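Local coordinates for cyanophycinase-like exopeptidase (actinobacterium SCGC AAA027-L06, PDB 6NQC), which probably hydrolyses peptides as a serine exopeptidase of family S51, the family that includes cyanophycinase and dipeptidase E, at residues N52-I57 with V111-L116; H163-R168 with L206-D211; R185-F190 with S212-I217. All blocks are in the same frame, centred on the assembly; numbering follows the deposited sequence.

Contact 1: N52-I57 with V111-L116; sequences NGKKPI and VKDAAL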
loop_
_atom_site.group_PDB
_atom_site.type_symbol
_atom_site.label_atom_id
_atom_site.label_comp_id
_atom_site.label_asym_id
_atom_site.label_seq_id
_atom_site.Cartn_x
_atom_site.Cartn_y
_atom_site.Cartn_z
ATOM N N ASN A 52 17.607 6.595 4.767
ATOM C CA ASN A 52 17.347 6.503 6.192
ATOM C C ASN A 52 18.101 5.368 6.868
ATOM O O ASN A 52 17.870 5.127 8.055
ATOM C CB ASN A 52 15.834 6.344 6.431
ATOM C CG ASN A 52 15.079 7.643 6.274
ATOM O OD1 ASN A 52 15.614 8.715 6.543
ATOM N ND2 ASN A 52 13.823 7.564 5.850
ATOM N N GLY A 53 18.991 4.677 6.157
ATOM C CA GLY A 53 19.837 3.664 6.758
ATOM C C GLY A 53 19.330 2.237 6.736
ATOM O O GLY A 53 19.879 1.395 7.462
ATOM N N LYS A 54 18.280 1.934 5.967
ATOM C CA LYS A 54 17.729 0.586 5.919
ATOM C C LYS A 54 18.463 -0.254 4.879
ATOM O O LYS A 54 18.987 0.275 3.901
ATOM C CB LYS A 54 16.232 0.645 5.585
ATOM C CG LYS A 54 15.386 1.325 6.630
ATOM C CD LYS A 54 15.309 0.502 7.899
ATOM C CE LYS A 54 14.330 1.145 8.899
ATOM N NZ LYS A 54 14.170 0.231 10.078
ATOM N N LYS A 55 18.485 -1.559 5.093
ATOM C CA LYS A 55 19.044 -2.454 4.102
ATOM C C LYS A 55 18.400 -2.207 2.744
ATOM O O LYS A 55 17.166 -2.065 2.651
ATOM C CB LYS A 55 18.813 -3.917 4.477
ATOM C CG LYS A 55 19.678 -4.453 5.607
ATOM C CD LYS A 55 19.469 -5.966 5.729
ATOM C CE LYS A 55 19.666 -6.466 7.162
ATOM N NZ LYS A 55 20.152 -7.894 7.189
ATOM N N PRO A 56 19.160 -2.245 1.671
ATOM C CA PRO A 56 18.593 -1.949 0.331
ATOM C C PRO A 56 17.817 -3.120 -0.271
ATOM O O PRO A 56 18.101 -3.625 -1.330
ATOM C CB PRO A 56 19.866 -1.639 -0.477
ATOM C CG PRO A 56 20.906 -2.591 0.112
ATOM C CD PRO A 56 20.602 -2.579 1.612
ATOM N N ILE A 57 16.769 -3.557 0.448
ATOM C CA ILE A 57 15.942 -4.657 -0.053
ATOM C C ILE A 57 14.542 -4.147 -0.416
ATOM O O ILE A 57 14.034 -3.190 0.171
ATOM C CB ILE A 57 15.827 -5.842 0.942
ATOM C CG1 ILE A 57 15.374 -5.344 2.306
ATOM C CG2 ILE A 57 17.160 -6.613 1.046
ATOM C CD1 ILE A 57 14.791 -6.446 3.145
ATOM N N VAL A 111 11.312 -8.017 8.180
ATOM C CA VAL A 111 10.589 -6.782 7.899
ATOM C C VAL A 111 11.103 -5.616 8.717
ATOM O O VAL A 111 10.740 -4.465 8.450
ATOM C CB VAL A 111 9.074 -6.907 8.157
ATOM C CG1 VAL A 111 8.459 -7.846 7.120
ATOM C CG2 VAL A 111 8.800 -7.394 9.581
ATOM N N LYS A 112 11.942 -5.880 9.709
ATOM C CA LYS A 112 12.354 -4.849 10.636
ATOM C C LYS A 112 13.535 -4.037 10.130
ATOM O O LYS A 112 13.857 -3.006 10.730
ATOM C CB LYS A 112 12.700 -5.465 12.005
ATOM C CG LYS A 112 11.467 -5.958 12.749
ATOM C CD LYS A 112 11.757 -6.258 14.200
ATOM C CE LYS A 112 11.275 -7.656 14.568
ATOM N NZ LYS A 112 10.611 -7.706 15.911
ATOM N N ASP A 113 14.169 -4.458 9.037
ATOM C CA ASP A 113 15.192 -3.618 8.373
ATOM C C ASP A 113 15.062 -3.744 6.850
ATOM O O ASP A 113 15.788 -4.497 6.196
ATOM C CB ASP A 113 16.588 -4.014 8.867
ATOM C CG ASP A 113 17.681 -3.109 8.347
ATOM O OD1 ASP A 113 17.393 -2.233 7.499
ATOM O OD2 ASP A 113 18.827 -3.304 8.794
ATOM N N ALA A 114 14.141 -2.973 6.272
ATOM C CA ALA A 114 13.854 -3.066 4.845
ATOM C C ALA A 114 13.682 -1.666 4.279
ATOM O O ALA A 114 12.911 -0.874 4.820
ATOM C CB ALA A 114 12.616 -3.946 4.600
ATOM N N ALA A 115 14.391 -1.365 3.182
ATOM C CA ALA A 115 14.234 -0.051 2.567
ATOM C C ALA A 115 12.812 0.168 2.037
ATOM O O ALA A 115 12.277 1.292 2.095
ATOM C CB ALA A 115 15.215 0.151 1.427
ATOM N N LEU A 116 12.205 -0.876 1.498
ATOM C CA LEU A 116 10.811 -0.797 1.064
ATOM C C LEU A 116 10.068 -2.077 1.415
ATOM O O LEU A 116 10.554 -3.193 1.183
ATOM C CB LEU A 116 10.735 -0.538 -0.460
ATOM C CG LEU A 116 9.403 -0.673 -1.189
ATOM C CD1 LEU A 116 8.342 0.299 -0.670
ATOM C CD2 LEU A 116 9.558 -0.473 -2.669
#

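Contact 2: H163-R168 with L206-D211; sequences HVPNFR and LDLPTD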
loop_
_atom_site.group_PDB
_atom_site.type_symbol
_atom_site.label_atom_id
_atom_site.label_comp_id
_atom_site.label_asym_id
_atom_site.label_seq_id
_atom_site.Cartn_x
_atom_site.Cartn_y
_atom_site.Cartn_z
ATOM N N HIS A 163 -10.579 1.478 8.102
ATOM C CA HIS A 163 -11.670 0.599 7.711
ATOM C C HIS A 163 -11.643 0.304 6.223
ATOM O O HIS A 163 -11.230 1.143 5.412
ATOM C CB HIS A 163 -13.017 1.206 8.087
ATOM C CG HIS A 163 -13.154 1.412 9.560
ATOM N ND1 HIS A 163 -12.612 2.499 10.194
ATOM C CD2 HIS A 163 -13.678 0.624 10.529
ATOM C CE1 HIS A 163 -12.840 2.396 11.491
ATOM N NE2 HIS A 163 -13.474 1.262 11.718
ATOM N N VAL A 164 -12.131 -0.885 5.883
ATOM C CA VAL A 164 -12.161 -1.372 4.505
ATOM C C VAL A 164 -13.618 -1.640 4.150
ATOM O O VAL A 164 -14.255 -2.465 4.815
ATOM C CB VAL A 164 -11.320 -2.643 4.317
ATOM C CG1 VAL A 164 -11.434 -3.114 2.905
ATOM C CG2 VAL A 164 -9.833 -2.362 4.730
ATOM N N PRO A 165 -14.175 -0.998 3.113
ATOM C CA PRO A 165 -15.614 -1.171 2.819
ATOM C C PRO A 165 -15.917 -2.582 2.360
ATOM O O PRO A 165 -15.141 -3.187 1.624
ATOM C CB PRO A 165 -15.866 -0.196 1.675
ATOM C CG PRO A 165 -14.478 -0.063 1.023
ATOM C CD PRO A 165 -13.520 -0.118 2.131
ATOM N N ASN A 166 -17.056 -3.093 2.797
ATOM C CA ASN A 166 -17.532 -4.417 2.394
ATOM C C ASN A 166 -18.822 -4.284 1.596
ATOM O O ASN A 166 -19.909 -4.111 2.178
ATOM C CB ASN A 166 -17.738 -5.331 3.602
ATOM C CG ASN A 166 -17.883 -6.797 3.205
ATOM O OD1 ASN A 166 -18.408 -7.109 2.134
ATOM N ND2 ASN A 166 -17.429 -7.696 4.067
ATOM N N PHE A 167 -18.696 -4.440 0.260
ATOM C CA PHE A 167 -19.853 -4.313 -0.629
ATOM C C PHE A 167 -20.905 -5.371 -0.358
ATOM O O PHE A 167 -22.095 -5.149 -0.592
ATOM C CB PHE A 167 -19.510 -4.479 -2.121
ATOM C CG PHE A 167 -18.269 -3.823 -2.539
ATOM C CD1 PHE A 167 -17.385 -4.471 -3.381
ATOM C CD2 PHE A 167 -17.978 -2.555 -2.085
ATOM C CE1 PHE A 167 -16.225 -3.868 -3.756
ATOM C CE2 PHE A 167 -16.810 -1.939 -2.454
ATOM C CZ PHE A 167 -15.934 -2.588 -3.299
ATOM N N ARG A 168 -20.478 -6.559 0.046
ATOM C CA ARG A 168 -21.403 -7.665 0.233
ATOM C C ARG A 168 -22.298 -7.461 1.440
ATOM O O ARG A 168 -23.273 -8.209 1.590
ATOM C CB ARG A 168 -20.605 -8.974 0.350
ATOM C CG ARG A 168 -20.236 -9.600 -1.033
ATOM C CD ARG A 168 -18.715 -9.869 -1.209
ATOM N NE ARG A 168 -17.942 -8.625 -1.340
ATOM C CZ ARG A 168 -16.992 -8.215 -0.487
ATOM N NH1 ARG A 168 -16.665 -8.943 0.594
ATOM N NH2 ARG A 168 -16.375 -7.046 -0.708
ATOM N N LEU A 206 -18.165 4.497 -1.789
ATOM C CA LEU A 206 -18.015 5.951 -1.791
ATOM C C LEU A 206 -18.334 6.621 -0.464
ATOM O O LEU A 206 -18.141 7.833 -0.351
ATOM C CB LEU A 206 -18.888 6.561 -2.889
ATOM C CG LEU A 206 -18.344 6.345 -4.306
ATOM C CD1 LEU A 206 -19.356 6.731 -5.369
ATOM C CD2 LEU A 206 -17.040 7.141 -4.437
ATOM N N ASP A 207 -18.810 5.887 0.544
ATOM C CA ASP A 207 -19.334 6.594 1.729
ATOM C C ASP A 207 -19.425 5.622 2.894
ATOM O O ASP A 207 -20.415 4.893 3.020
ATOM C CB ASP A 207 -20.698 7.222 1.414
ATOM C CG ASP A 207 -21.339 7.881 2.592
ATOM O OD1 ASP A 207 -20.621 8.170 3.586
ATOM O OD2 ASP A 207 -22.570 8.099 2.513
ATOM N N LEU A 208 -18.397 5.649 3.748
ATOM C CA LEU A 208 -18.381 4.920 4.995
ATOM C C LEU A 208 -18.540 5.876 6.157
ATOM O O LEU A 208 -18.029 7.012 6.113
ATOM C CB LEU A 208 -17.093 4.116 5.208
ATOM C CG LEU A 208 -16.835 3.024 4.157
ATOM C CD1 LEU A 208 -15.459 2.348 4.472
ATOM C CD2 LEU A 208 -17.905 1.960 4.152
ATOM N N PRO A 209 -19.200 5.431 7.234
ATOM C CA PRO A 209 -19.446 6.326 8.380
ATOM C C PRO A 209 -18.186 6.666 9.143
ATOM O O PRO A 209 -18.224 7.560 9.988
ATOM C CB PRO A 209 -20.400 5.518 9.265
ATOM C CG PRO A 209 -20.056 4.069 8.955
ATOM C CD PRO A 209 -19.676 4.050 7.478
ATOM N N THR A 210 -17.080 5.963 8.874
ATOM C CA THR A 210 -15.799 6.206 9.513
ATOM C C THR A 210 -14.889 7.123 8.700
ATOM O O THR A 210 -13.775 7.417 9.141
ATOM C CB THR A 210 -15.118 4.861 9.774
ATOM O OG1 THR A 210 -15.086 4.095 8.553
ATOM C CG2 THR A 210 -15.908 4.066 10.834
ATOM N N ASP A 211 -15.358 7.617 7.553
ATOM C CA ASP A 211 -14.528 8.401 6.653
ATOM C C ASP A 211 -14.239 9.798 7.204
ATOM O O ASP A 211 -15.031 10.394 7.942
ATOM C CB ASP A 211 -15.217 8.586 5.292
ATOM C CG ASP A 211 -15.071 7.393 4.372
ATOM O OD1 ASP A 211 -14.162 6.548 4.555
ATOM O OD2 ASP A 211 -15.923 7.299 3.442
#

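Contact 3: R185-F190 with S212-I217; sequences RVIPHF and SILIGI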
loop_
_atom_site.group_PDB
_atom_site.type_symbol
_atom_site.label_atom_id
_atom_site.label_comp_id
_atom_site.label_asym_id
_atom_site.label_seq_id
_atom_site.Cartn_x
_atom_site.Cartn_y
_atom_site.Cartn_z
ATOM N N ARG A 185 -8.827 7.629 3.284
ATOM C CA ARG A 185 -9.114 6.332 2.683
ATOM C C ARG A 185 -9.051 6.445 1.165
ATOM O O ARG A 185 -9.419 7.471 0.585
ATOM C CB ARG A 185 -10.475 5.837 3.117
ATOM C CG ARG A 185 -10.900 4.534 2.437
ATOM C CD ARG A 185 -12.178 4.006 3.125
ATOM N NE ARG A 185 -13.417 4.705 2.787
ATOM C CZ ARG A 185 -14.173 4.482 1.712
ATOM N NH1 ARG A 185 -13.807 3.616 0.770
ATOM N NH2 ARG A 185 -15.274 5.181 1.555
ATOM N N VAL A 186 -8.651 5.343 0.527
ATOM C CA VAL A 186 -8.344 5.288 -0.893
ATOM C C VAL A 186 -9.305 4.341 -1.606
ATOM O O VAL A 186 -9.482 3.184 -1.196
ATOM C CB VAL A 186 -6.897 4.794 -1.135
ATOM C CG1 VAL A 186 -6.674 4.425 -2.618
ATOM C CG2 VAL A 186 -5.915 5.809 -0.614
ATOM N N ILE A 187 -9.831 4.795 -2.738
ATOM C CA ILE A 187 -10.474 3.943 -3.721
ATOM C C ILE A 187 -9.481 3.760 -4.880
ATOM O O ILE A 187 -9.180 4.748 -5.566
ATOM C CB ILE A 187 -11.797 4.537 -4.210
ATOM C CG1 ILE A 187 -12.724 4.697 -3.011
ATOM C CG2 ILE A 187 -12.409 3.612 -5.224
ATOM C CD1 ILE A 187 -13.959 5.535 -3.268
ATOM N N PRO A 188 -8.952 2.563 -5.088
ATOM C CA PRO A 188 -7.979 2.346 -6.169
ATOM C C PRO A 188 -8.693 2.096 -7.487
ATOM O O PRO A 188 -9.893 2.114 -7.547
ATOM C CB PRO A 188 -7.229 1.100 -5.713
ATOM C CG PRO A 188 -8.240 0.324 -4.862
ATOM C CD PRO A 188 -9.141 1.370 -4.234
ATOM N N HIS A 189 -7.903 1.840 -8.550
ATOM C CA HIS A 189 -8.470 1.501 -9.858
ATOM C C HIS A 189 -9.603 2.477 -10.178
ATOM O O HIS A 189 -10.667 2.051 -10.672
ATOM C CB HIS A 189 -9.046 0.079 -9.892
ATOM C CG HIS A 189 -8.030 -1.008 -9.701
ATOM N ND1 HIS A 189 -7.253 -1.499 -10.724
ATOM C CD2 HIS A 189 -7.722 -1.746 -8.617
ATOM C CE1 HIS A 189 -6.470 -2.457 -10.261
ATOM N NE2 HIS A 189 -6.728 -2.616 -8.976
ATOM N N PHE A 190 -9.443 3.756 -9.825
ATOM C CA PHE A 190 -10.620 4.612 -9.729
ATOM C C PHE A 190 -11.340 4.780 -11.067
ATOM O O PHE A 190 -12.573 4.899 -11.106
ATOM C CB PHE A 190 -10.247 5.984 -9.231
ATOM C CG PHE A 190 -11.431 6.839 -8.867
ATOM C CD1 PHE A 190 -12.181 6.572 -7.741
ATOM C CD2 PHE A 190 -11.772 7.915 -9.638
ATOM C CE1 PHE A 190 -13.240 7.362 -7.410
ATOM C CE2 PHE A 190 -12.853 8.730 -9.279
ATOM C CZ PHE A 190 -13.570 8.434 -8.191
ATOM N N SER A 212 -13.092 10.329 6.815
ATOM C CA SER A 212 -12.818 11.760 6.932
ATOM C C SER A 212 -12.584 12.246 5.505
ATOM O O SER A 212 -13.519 12.690 4.842
ATOM C CB SER A 212 -11.633 12.043 7.849
ATOM O OG SER A 212 -11.877 11.507 9.148
ATOM N N ILE A 213 -11.338 12.093 5.002
ATOM C CA ILE A 213 -10.970 12.430 3.639
ATOM C C ILE A 213 -10.974 11.157 2.800
ATOM O O ILE A 213 -10.403 10.116 3.195
ATOM C CB ILE A 213 -9.592 13.122 3.565
ATOM C CG1 ILE A 213 -9.624 14.457 4.282
ATOM C CG2 ILE A 213 -9.149 13.231 2.075
ATOM C CD1 ILE A 213 -8.273 15.044 4.509
ATOM N N LEU A 214 -11.634 11.230 1.658
ATOM C CA LEU A 214 -11.772 10.110 0.739
ATOM C C LEU A 214 -11.163 10.519 -0.585
ATOM O O LEU A 214 -11.532 11.566 -1.148
ATOM C CB LEU A 214 -13.241 9.735 0.531
ATOM C CG LEU A 214 -13.514 8.614 -0.455
ATOM C CD1 LEU A 214 -12.921 7.291 0.113
ATOM C CD2 LEU A 214 -14.990 8.428 -0.747
ATOM N N ILE A 215 -10.275 9.672 -1.116
ATOM C CA ILE A 215 -9.631 9.993 -2.382
ATOM C C ILE A 215 -9.735 8.800 -3.299
ATOM O O ILE A 215 -9.801 7.639 -2.856
ATOM C CB ILE A 215 -8.142 10.389 -2.229
ATOM C CG1 ILE A 215 -7.283 9.220 -1.745
ATOM C CG2 ILE A 215 -8.064 11.534 -1.251
ATOM C CD1 ILE A 215 -5.775 9.526 -1.731
ATOM N N GLY A 216 -9.695 9.083 -4.592
ATOM C CA GLY A 216 -9.595 8.055 -5.606
ATOM C C GLY A 216 -8.262 8.170 -6.317
ATOM O O GLY A 216 -7.787 9.276 -6.588
ATOM N N ILE A 217 -7.667 7.023 -6.619
ATOM C CA ILE A 217 -6.396 6.958 -7.343
ATOM C C ILE A 217 -6.637 6.110 -8.582
ATOM O O ILE A 217 -7.034 4.942 -8.476
ATOM C CB ILE A 217 -5.273 6.381 -6.472
ATOM C CG1 ILE A 217 -5.110 7.257 -5.208
ATOM C CG2 ILE A 217 -3.950 6.346 -7.256
ATOM C CD1 ILE A 217 -4.040 6.717 -4.228
#

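Contact 1: N52-I57 with V111-L116
The carboxylate of D113 carries the aliphatic chain of K55 over one face, where K55 CG lies 3.5 Å from D113 OD2. On the other side of the plane, K54 CD comes obliquely to D113 OD1 at 3.5 Å. K55 N donates to D113 OD1 at 2.7 Å on the syn side, nearly straight at 168° although 34° out of the carboxylate plane. D113 CG stands opposite the backbone N (chi1 -174°), which carries the carboxylate across to K55. With an alanine in place of D113, K55 N would probably lose this acceptor and the methylenes of K55 the flat surface beneath them. K54 NZ binds S146 and N143 and reaches K112 O only weakly. K55 O takes two donors, I57 N at 2.7 Å, closing the inverse gamma turn centred on P56, and A115 N at 2.9 Å. I57 CD1 rests on A114 CB at 3.6 Å, and L116 N bonds to I57 O at 3.2 Å. That last bond marks where two helix-to-strand loops, the first leaving helix 39-51 through a Schellman motif at G53, enter the adjacent parallel strands 57-61 and 116-119 of the alpha/beta core.

Contact 2: H163-R168 with L206-D211
D211 OD2 is gripped by L208 N and, in a salt bridge, by K244 NZ, which anchors the loop that lays L208 against P165 and T210 against H163. The L208 N to D211 OD2 bond is 3.0 Å long and nearly straight at 168°, the N-H coming from above the carboxylate plane. D211 N answers with a 3.1 Å bond to L208 O, so the type I beta turn L208-D211 is tied twice between its first and last residues. This turn lies on the way from helix 199-205 to strand 213-217, in the closing half of a beta-alpha-beta unit, while H163 and V164 form a short strand paired antiparallel with 175-176. Across the contact, T210 sits over one face of the H163 imidazole: T210 CG2 is 3.7 Å from the centroid of the H163 ring and only 15° off its normal, a CH-pi contact. The methyl gets there because CG2 of T210 lies opposite the carbonyl carbon. Deeper in, both methyls of L208 reach the same carbon, CD1 at 3.8 Å and CD2 at 3.9 Å from P165 CB, the two side chains meeting at about a right angle. I204 and L205 of helix 199-205 also pack on the P165 ring, and R185 touches both P165 and L208.

Contact 3: R185-F190 with S212-I217
R185 and L214 both carry CG opposite the backbone N (chi1 175° in R185), so the two side chains run alongside each other; a bend at chi3 (76°) of R185 then turns its guanidinium to lie flat against the leucine. L214 CD1 sits over the centre of that group, 3.5 Å from R185 CZ, while NE forms a salt bridge with D211 and NH2 bonds to L205 O. On the same face of the sheet I187 CD1 meets L214 CD1 at 3.9 Å. The other face is apolar, with V186 CG1 3.8 Å from I217 CD1, and I215 also against V186.

The backbones pair as parallel strands, their axes 31° apart, in a beta-alpha-beta unit completed by helix 199-205. The evidence is the regular alternation of bonds: R185 N to I213 O, I215 N to R185 O at 2.9 Å, I187 N to I215 O at 2.8 Å, and I217 N to I187 O. Beyond the strand end, F190 N returns to I217 O at 3.0 Å. The F190 ring packs on G216, whose CA is 3.7 Å from F190 CD1; a CB on G216 would collide with that ring carbon.

Bonds from I187 before it and F190 after it thus probably hold the backbone around H189. Its ND1 bonds to E219 and its NE2 weakly to S154 OG, an arrangement consistent with a Ser-His-Glu charge relay whose serine stands on a GxSxG elbow, as expected of an S51 peptidase.

How the contacts relate
Contacts 2 and 3 form one continuous region: their centres are 11 Å apart, and their segments alternate along the chain. The join is polar as well as apolar, since D211 OD1 of contact 2 meets R185 NE of contact 3 at 2.7 Å in a salt bridge, while L206 CD2 packs on I187 CD1 at 3.7 Å. Contact 3 alone carries a member of the probable catalytic triad, H189; contact 2 packs against R185 and I187 of the strand that leads to H189. Contact 1 lies across the chain's centre, with its centre about 33 Å from that of contact 2 and 28 Å from that of contact 3, and touches neither.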